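Local coordinates for ComZ (Thermus thermophilus, PDB 6QVI), which is a competence-associated pilin with a beta-solenoid domain that probably serves as a DNA receptor at the tip of the pilus during natural transformation, at residues I174-F180 with I219-T225; A210-Q215 with V234-G240. Residues are numbered along the deposited sequence.

Contact 1 of 2, residues I174-F180 with I219-T225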
loop_
_atom_site.group_PDB
_atom_site.type_symbol
_atom_site.label_atom_id
_atom_site.label_comp_id
_atom_site.label_asym_id
_atom_site.label_seq_id
_atom_site.Cartn_x
_atom_site.Cartn_y
_atom_site.Cartn_z
ATOM N N ILE A 174 17.338 -6.782 11.206
ATOM C CA ILE A 174 16.390 -7.627 11.912
ATOM C C ILE A 174 17.207 -8.774 12.470
ATOM O O ILE A 174 17.726 -9.574 11.700
ATOM C CB ILE A 174 15.284 -8.156 10.982
ATOM C CG1 ILE A 174 14.407 -7.015 10.464
ATOM C CG2 ILE A 174 14.462 -9.218 11.693
ATOM C CD1 ILE A 174 13.362 -7.468 9.462
ATOM N N GLU A 175 17.464 -8.775 13.773
ATOM C CA GLU A 175 18.154 -9.878 14.449
ATOM C C GLU A 175 17.139 -10.636 15.295
ATOM O O GLU A 175 17.128 -10.543 16.519
ATOM C CB GLU A 175 19.345 -9.382 15.310
ATOM C CG GLU A 175 20.430 -8.610 14.568
ATOM C CD GLU A 175 21.846 -8.868 15.111
ATOM O OE1 GLU A 175 22.150 -10.018 15.508
ATOM O OE2 GLU A 175 22.654 -7.910 15.140
ATOM N N ALA A 176 16.231 -11.331 14.626
ATOM C CA ALA A 176 15.150 -12.024 15.312
ATOM C C ALA A 176 15.627 -13.432 15.635
ATOM O O ALA A 176 16.054 -14.171 14.740
ATOM C CB ALA A 176 13.881 -12.064 14.466
ATOM N N ASN A 177 15.557 -13.800 16.914
ATOM C CA ASN A 177 16.010 -15.105 17.388
ATOM C C ASN A 177 14.946 -15.653 18.344
ATOM O O ASN A 177 15.196 -15.905 19.514
ATOM C CB ASN A 177 17.362 -14.962 18.088
ATOM C CG ASN A 177 18.415 -14.286 17.209
ATOM O OD1 ASN A 177 18.531 -14.572 16.016
ATOM N ND2 ASN A 177 19.171 -13.348 17.804
ATOM N N GLY A 178 13.746 -15.868 17.827
ATOM C CA GLY A 178 12.556 -15.941 18.636
ATOM C C GLY A 178 11.785 -14.639 18.540
ATOM O O GLY A 178 12.025 -13.809 17.664
ATOM N N ASN A 179 10.835 -14.467 19.456
ATOM C CA ASN A 179 10.185 -13.182 19.757
ATOM C C ASN A 179 9.655 -12.458 18.502
ATOM O O ASN A 179 9.445 -11.242 18.529
ATOM C CB ASN A 179 11.138 -12.259 20.545
ATOM C CG ASN A 179 12.549 -12.173 19.922
ATOM O OD1 ASN A 179 13.452 -12.959 20.254
ATOM N ND2 ASN A 179 12.742 -11.190 19.039
ATOM N N PHE A 180 9.410 -13.176 17.406
ATOM C CA PHE A 180 9.030 -12.547 16.142
ATOM C C PHE A 180 8.343 -13.591 15.271
ATOM O O PHE A 180 8.912 -14.653 15.001
ATOM C CB PHE A 180 10.285 -11.991 15.456
ATOM C CG PHE A 180 10.042 -11.295 14.147
ATOM C CD1 PHE A 180 9.777 -11.992 12.978
ATOM C CD2 PHE A 180 10.139 -9.915 14.077
ATOM C CE1 PHE A 180 9.582 -11.304 11.762
ATOM C CE2 PHE A 180 9.950 -9.241 12.893
ATOM C CZ PHE A 180 9.676 -9.943 11.724
ATOM N N ILE A 219 19.848 -9.629 7.502
ATOM C CA ILE A 219 18.932 -10.060 8.550
ATOM C C ILE A 219 19.402 -11.404 9.063
ATOM O O ILE A 219 19.983 -12.209 8.324
ATOM C CB ILE A 219 17.461 -10.184 8.099
ATOM C CG1 ILE A 219 17.274 -11.367 7.149
ATOM C CG2 ILE A 219 16.954 -8.900 7.470
ATOM C CD1 ILE A 219 15.893 -11.936 7.186
ATOM N N SER A 220 19.168 -11.635 10.353
ATOM C CA SER A 220 19.502 -12.894 11.008
ATOM C C SER A 220 18.219 -13.492 11.555
ATOM O O SER A 220 17.339 -12.770 12.025
ATOM C CB SER A 220 20.531 -12.701 12.137
ATOM O OG SER A 220 21.176 -13.920 12.480
ATOM N N VAL A 221 18.099 -14.809 11.484
ATOM C CA VAL A 221 16.889 -15.480 11.927
ATOM C C VAL A 221 17.295 -16.676 12.786
ATOM O O VAL A 221 17.916 -17.631 12.288
ATOM C CB VAL A 221 16.011 -15.898 10.742
ATOM C CG1 VAL A 221 15.053 -16.993 11.152
ATOM C CG2 VAL A 221 15.256 -14.700 10.222
ATOM N N GLY A 222 16.957 -16.616 14.080
ATOM C CA GLY A 222 17.275 -17.663 15.027
ATOM C C GLY A 222 16.069 -18.530 15.355
ATOM O O GLY A 222 14.989 -18.396 14.774
ATOM N N GLY A 223 16.267 -19.427 16.323
ATOM C CA GLY A 223 15.267 -20.440 16.597
ATOM C C GLY A 223 13.960 -19.855 17.095
ATOM O O GLY A 223 13.931 -18.853 17.822
ATOM N N SER A 224 12.865 -20.517 16.702
ATOM C CA SER A 224 11.449 -20.266 17.027
ATOM C C SER A 224 10.890 -19.021 16.337
ATOM O O SER A 224 9.676 -18.779 16.397
ATOM C CB SER A 224 11.185 -20.175 18.542
ATOM O OG SER A 224 11.642 -18.948 19.076
ATOM N N THR A 225 11.708 -18.283 15.604
ATOM C CA THR A 225 11.218 -17.220 14.745
ATOM C C THR A 225 10.411 -17.863 13.620
ATOM O O THR A 225 10.632 -19.024 13.256
ATOM C CB THR A 225 12.400 -16.423 14.195
ATOM O OG1 THR A 225 12.971 -15.658 15.255
ATOM C CG2 THR A 225 11.988 -15.468 13.073
#

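Contact 2 of 2, residues A210-Q215 with V234-G240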
loop_
_atom_site.group_PDB
_atom_site.type_symbol
_atom_site.label_atom_id
_atom_site.label_comp_id
_atom_site.label_asym_id
_atom_site.label_seq_id
_atom_site.Cartn_x
_atom_site.Cartn_y
_atom_site.Cartn_z
ATOM N N ALA A 210 1.841 -11.320 1.956
ATOM C CA ALA A 210 2.949 -10.937 2.821
ATOM C C ALA A 210 4.294 -11.219 2.173
ATOM O O ALA A 210 4.442 -12.125 1.367
ATOM C CB ALA A 210 2.894 -11.686 4.144
ATOM N N SER A 211 5.302 -10.459 2.588
ATOM C CA SER A 211 6.668 -10.663 2.117
ATOM C C SER A 211 7.572 -9.922 3.077
ATOM O O SER A 211 7.134 -9.009 3.781
ATOM C CB SER A 211 6.893 -10.190 0.671
ATOM O OG SER A 211 6.245 -8.959 0.426
ATOM N N LEU A 212 8.839 -10.307 3.087
ATOM C CA LEU A 212 9.856 -9.600 3.852
ATOM C C LEU A 212 10.838 -8.960 2.890
ATOM O O LEU A 212 11.609 -9.659 2.241
ATOM C CB LEU A 212 10.575 -10.560 4.800
ATOM C CG LEU A 212 11.665 -10.048 5.738
ATOM C CD1 LEU A 212 11.309 -8.714 6.228
ATOM C CD2 LEU A 212 11.910 -11.006 6.900
ATOM N N ARG A 213 10.853 -7.638 2.835
ATOM C CA ARG A 213 11.772 -6.926 1.969
ATOM C C ARG A 213 12.635 -6.001 2.813
ATOM O O ARG A 213 12.121 -5.236 3.643
ATOM C CB ARG A 213 11.041 -6.118 0.889
ATOM C CG ARG A 213 10.249 -6.956 -0.118
ATOM C CD ARG A 213 9.827 -6.151 -1.357
ATOM N NE ARG A 213 8.410 -6.345 -1.648
ATOM C CZ ARG A 213 7.932 -6.839 -2.783
ATOM N NH1 ARG A 213 8.764 -7.204 -3.747
ATOM N NH2 ARG A 213 6.620 -6.969 -2.956
ATOM N N VAL A 214 13.911 -6.009 2.538
ATOM C CA VAL A 214 14.812 -5.152 3.211
ATOM C C VAL A 214 15.701 -4.603 2.159
ATOM O O VAL A 214 16.523 -5.290 1.654
ATOM C CB VAL A 214 15.667 -5.914 4.180
ATOM C CG1 VAL A 214 16.826 -5.067 4.596
ATOM C CG2 VAL A 214 14.855 -6.318 5.368
ATOM N N GLN A 215 15.537 -3.347 1.831
ATOM C CA GLN A 215 16.339 -2.759 0.807
ATOM C C GLN A 215 17.793 -2.599 1.117
ATOM O O GLN A 215 18.602 -2.808 0.259
ATOM C CB GLN A 215 15.780 -1.431 0.392
ATOM C CG GLN A 215 16.791 -0.630 -0.370
ATOM C CD GLN A 215 16.238 0.656 -0.890
ATOM O OE1 GLN A 215 15.227 1.131 -0.429
ATOM N NE2 GLN A 215 16.906 1.229 -1.859
ATOM N N VAL A 234 5.055 -17.153 3.432
ATOM C CA VAL A 234 5.241 -15.841 2.876
ATOM C C VAL A 234 5.682 -15.941 1.431
ATOM O O VAL A 234 6.365 -16.892 1.013
ATOM C CB VAL A 234 6.225 -15.062 3.762
ATOM C CG1 VAL A 234 7.683 -15.508 3.530
ATOM C CG2 VAL A 234 6.055 -13.617 3.578
ATOM N N LYS A 235 5.258 -14.957 0.662
ATOM C CA LYS A 235 5.491 -14.947 -0.785
ATOM C C LYS A 235 6.808 -14.256 -1.120
ATOM O O LYS A 235 6.866 -13.345 -1.930
ATOM C CB LYS A 235 4.325 -14.240 -1.490
ATOM C CG LYS A 235 3.053 -15.040 -1.617
ATOM C CD LYS A 235 2.135 -14.467 -2.694
ATOM C CE LYS A 235 2.901 -13.460 -3.496
ATOM N NZ LYS A 235 2.087 -13.219 -4.730
ATOM N N GLY A 236 7.899 -14.741 -0.534
ATOM C CA GLY A 236 9.191 -14.157 -0.849
ATOM C C GLY A 236 9.895 -13.448 0.302
ATOM O O GLY A 236 9.276 -12.836 1.172
ATOM N N VAL A 237 11.219 -13.548 0.295
ATOM C CA VAL A 237 12.085 -12.915 1.281
ATOM C C VAL A 237 13.214 -12.284 0.470
ATOM O O VAL A 237 14.146 -12.968 0.040
ATOM C CB VAL A 237 12.620 -13.900 2.323
ATOM C CG1 VAL A 237 13.594 -13.199 3.259
ATOM C CG2 VAL A 237 11.477 -14.574 3.073
ATOM N N PHE A 238 13.071 -11.008 0.158
ATOM C CA PHE A 238 14.012 -10.257 -0.670
ATOM C C PHE A 238 14.833 -9.274 0.166
ATOM O O PHE A 238 14.377 -8.162 0.463
ATOM C CB PHE A 238 13.216 -9.563 -1.764
ATOM C CG PHE A 238 12.244 -10.475 -2.426
ATOM C CD1 PHE A 238 10.881 -10.300 -2.266
ATOM C CD2 PHE A 238 12.713 -11.563 -3.178
ATOM C CE1 PHE A 238 9.990 -11.166 -2.886
ATOM C CE2 PHE A 238 11.835 -12.438 -3.807
ATOM C CZ PHE A 238 10.471 -12.245 -3.664
ATOM N N VAL A 239 16.085 -9.636 0.465
ATOM C CA VAL A 239 16.884 -8.867 1.418
ATOM C C VAL A 239 18.221 -8.480 0.814
ATOM O O VAL A 239 19.001 -9.358 0.426
ATOM C CB VAL A 239 17.110 -9.654 2.727
ATOM C CG1 VAL A 239 18.165 -8.966 3.609
ATOM C CG2 VAL A 239 15.809 -9.822 3.472
ATOM N N GLY A 240 18.521 -7.181 0.819
ATOM C CA GLY A 240 19.861 -6.674 0.530
ATOM C C GLY A 240 20.408 -7.074 -0.840
ATOM O O GLY A 240 19.700 -7.108 -1.850
#

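Contact 1 of 2, residues I174-F180 with I219-T225
Successive coils of a beta-solenoid stack through parallel, in-register backbone pairing, and the strands 174-176 and 219-221 illustrate the principle: their axes approach to 4.8 Å and diverge by only 8°. Three main-chain hydrogen bonds form the ladder. Ser220 N donates to Ile174 O (2.9 Å), Ala176 N to Ser220 O (3.2 Å, the most bent of the three) and Gly222 N to Ala176 O (2.7 Å), so Ser220 is gripped through both its NH and its carbonyl. CA-H...O contacts supplement them, as from Val221 CA to Ala176 O at 3.2 Å.

Beyond the strands both segments turn a corner, and a side chain takes over the pairing: Gly178 N donates to Thr225 OG1 at 2.7 Å. Gly178 adopts a positive phi of 102°, where a CB would be jammed against the carbonyl O of Asn177 and also come within 3.1 Å of Ser224 OG. Gly222 opens a type II turn ending at Thr225, within which Ser224 OG bonds to Gly223 O (2.6 Å).

Apolar contact is like on like, Ile174 CB lying 4.0 Å from Ile219 CG2, while Phe180 CD1 meets Thr225 CG2 at 4.1 Å. Both isoleucines reach inward to Leu212 of strand 212-214. On its other flank, strand 218-221 pairs with strand 246-247, completing a three-stranded parallel sheet, and past the corner Phe180 resumes the ladder with Gln226.

Contact 2 of 2, residues A210-Q215 with V234-G240
Five backbone hydrogen bonds join these neighbouring rungs of the beta-solenoid domain. Lys235 N donates to Ala210 O (3.0 Å), Leu212 N to Gly236 O (3.2 Å), Phe238 N to Leu212 O (2.9 Å), Val214 N to Phe238 O (3.0 Å) and Gly240 N to Val214 O (2.9 Å). Leu212 thus accepts from Phe238 and donates to Gly236, the residues on either side of its partner Val237, as parallel pairing requires; the axes of strands 212-214 and 237-239 run 4.7 Å apart at 7°. The guanidinium of Arg213 is engaged outside the pair, NH1 in a salt bridge with Asp269 OD2 and NH2 in a long, weak ion pair with Asp133.

An inverse gamma turn centred on Lys235 leads into the second strand. Gly236 follows with phi 115°, where a CB would collide with the Phe238 ring, 2.4 Å from its CE1, and press on the carbonyl O of Lys235.

Side chains line up in register on the two faces of the sheet. On the outer one, the aliphatic part of Arg213 lies beside the ring edge of Phe238 (CG to CD1, 4.0 Å). The inner face, lining the solenoid interior, carries an aliphatic ladder, with Leu212 CB 4.3 Å from Val237 CG1 and Val214 CB 4.0 Å from Val239 CG2; Ala210 CB extends it, 3.7 Å from Val234 CG2.

Strand 160-162 pairs with one side of strand 212-214, and strand 265-266 with the far side of strand 237-239. Ile219 of strand 218-221 and Ile227 of strand 226-227 pack against the inner face.

How the contacts relate
Contacts 1 and 2, whose centres are 15 Å apart, belong to different sheets of one beta-solenoid and show how its coils are built. Their segments alternate along the chain: 174-180, then 210-215, 219-225 and finally 234-240. Strands 212-214 and 218-221 follow directly on one another, so each contact links that stretch of chain to a different partner, contact 1 to an earlier strand and contact 2 to a later one. The sheets meet in the interior, where Ile219 CG2 lies 3.9 Å from Val214 CG2 and 4.0 Å from Val239 CG1, and Ile174 CD1 is 4.0 Å from Leu212 CD1. Here pairing along the sheets and packing between them join neighbouring coils of the solenoid, a domain separate from the pseudopilin-like one.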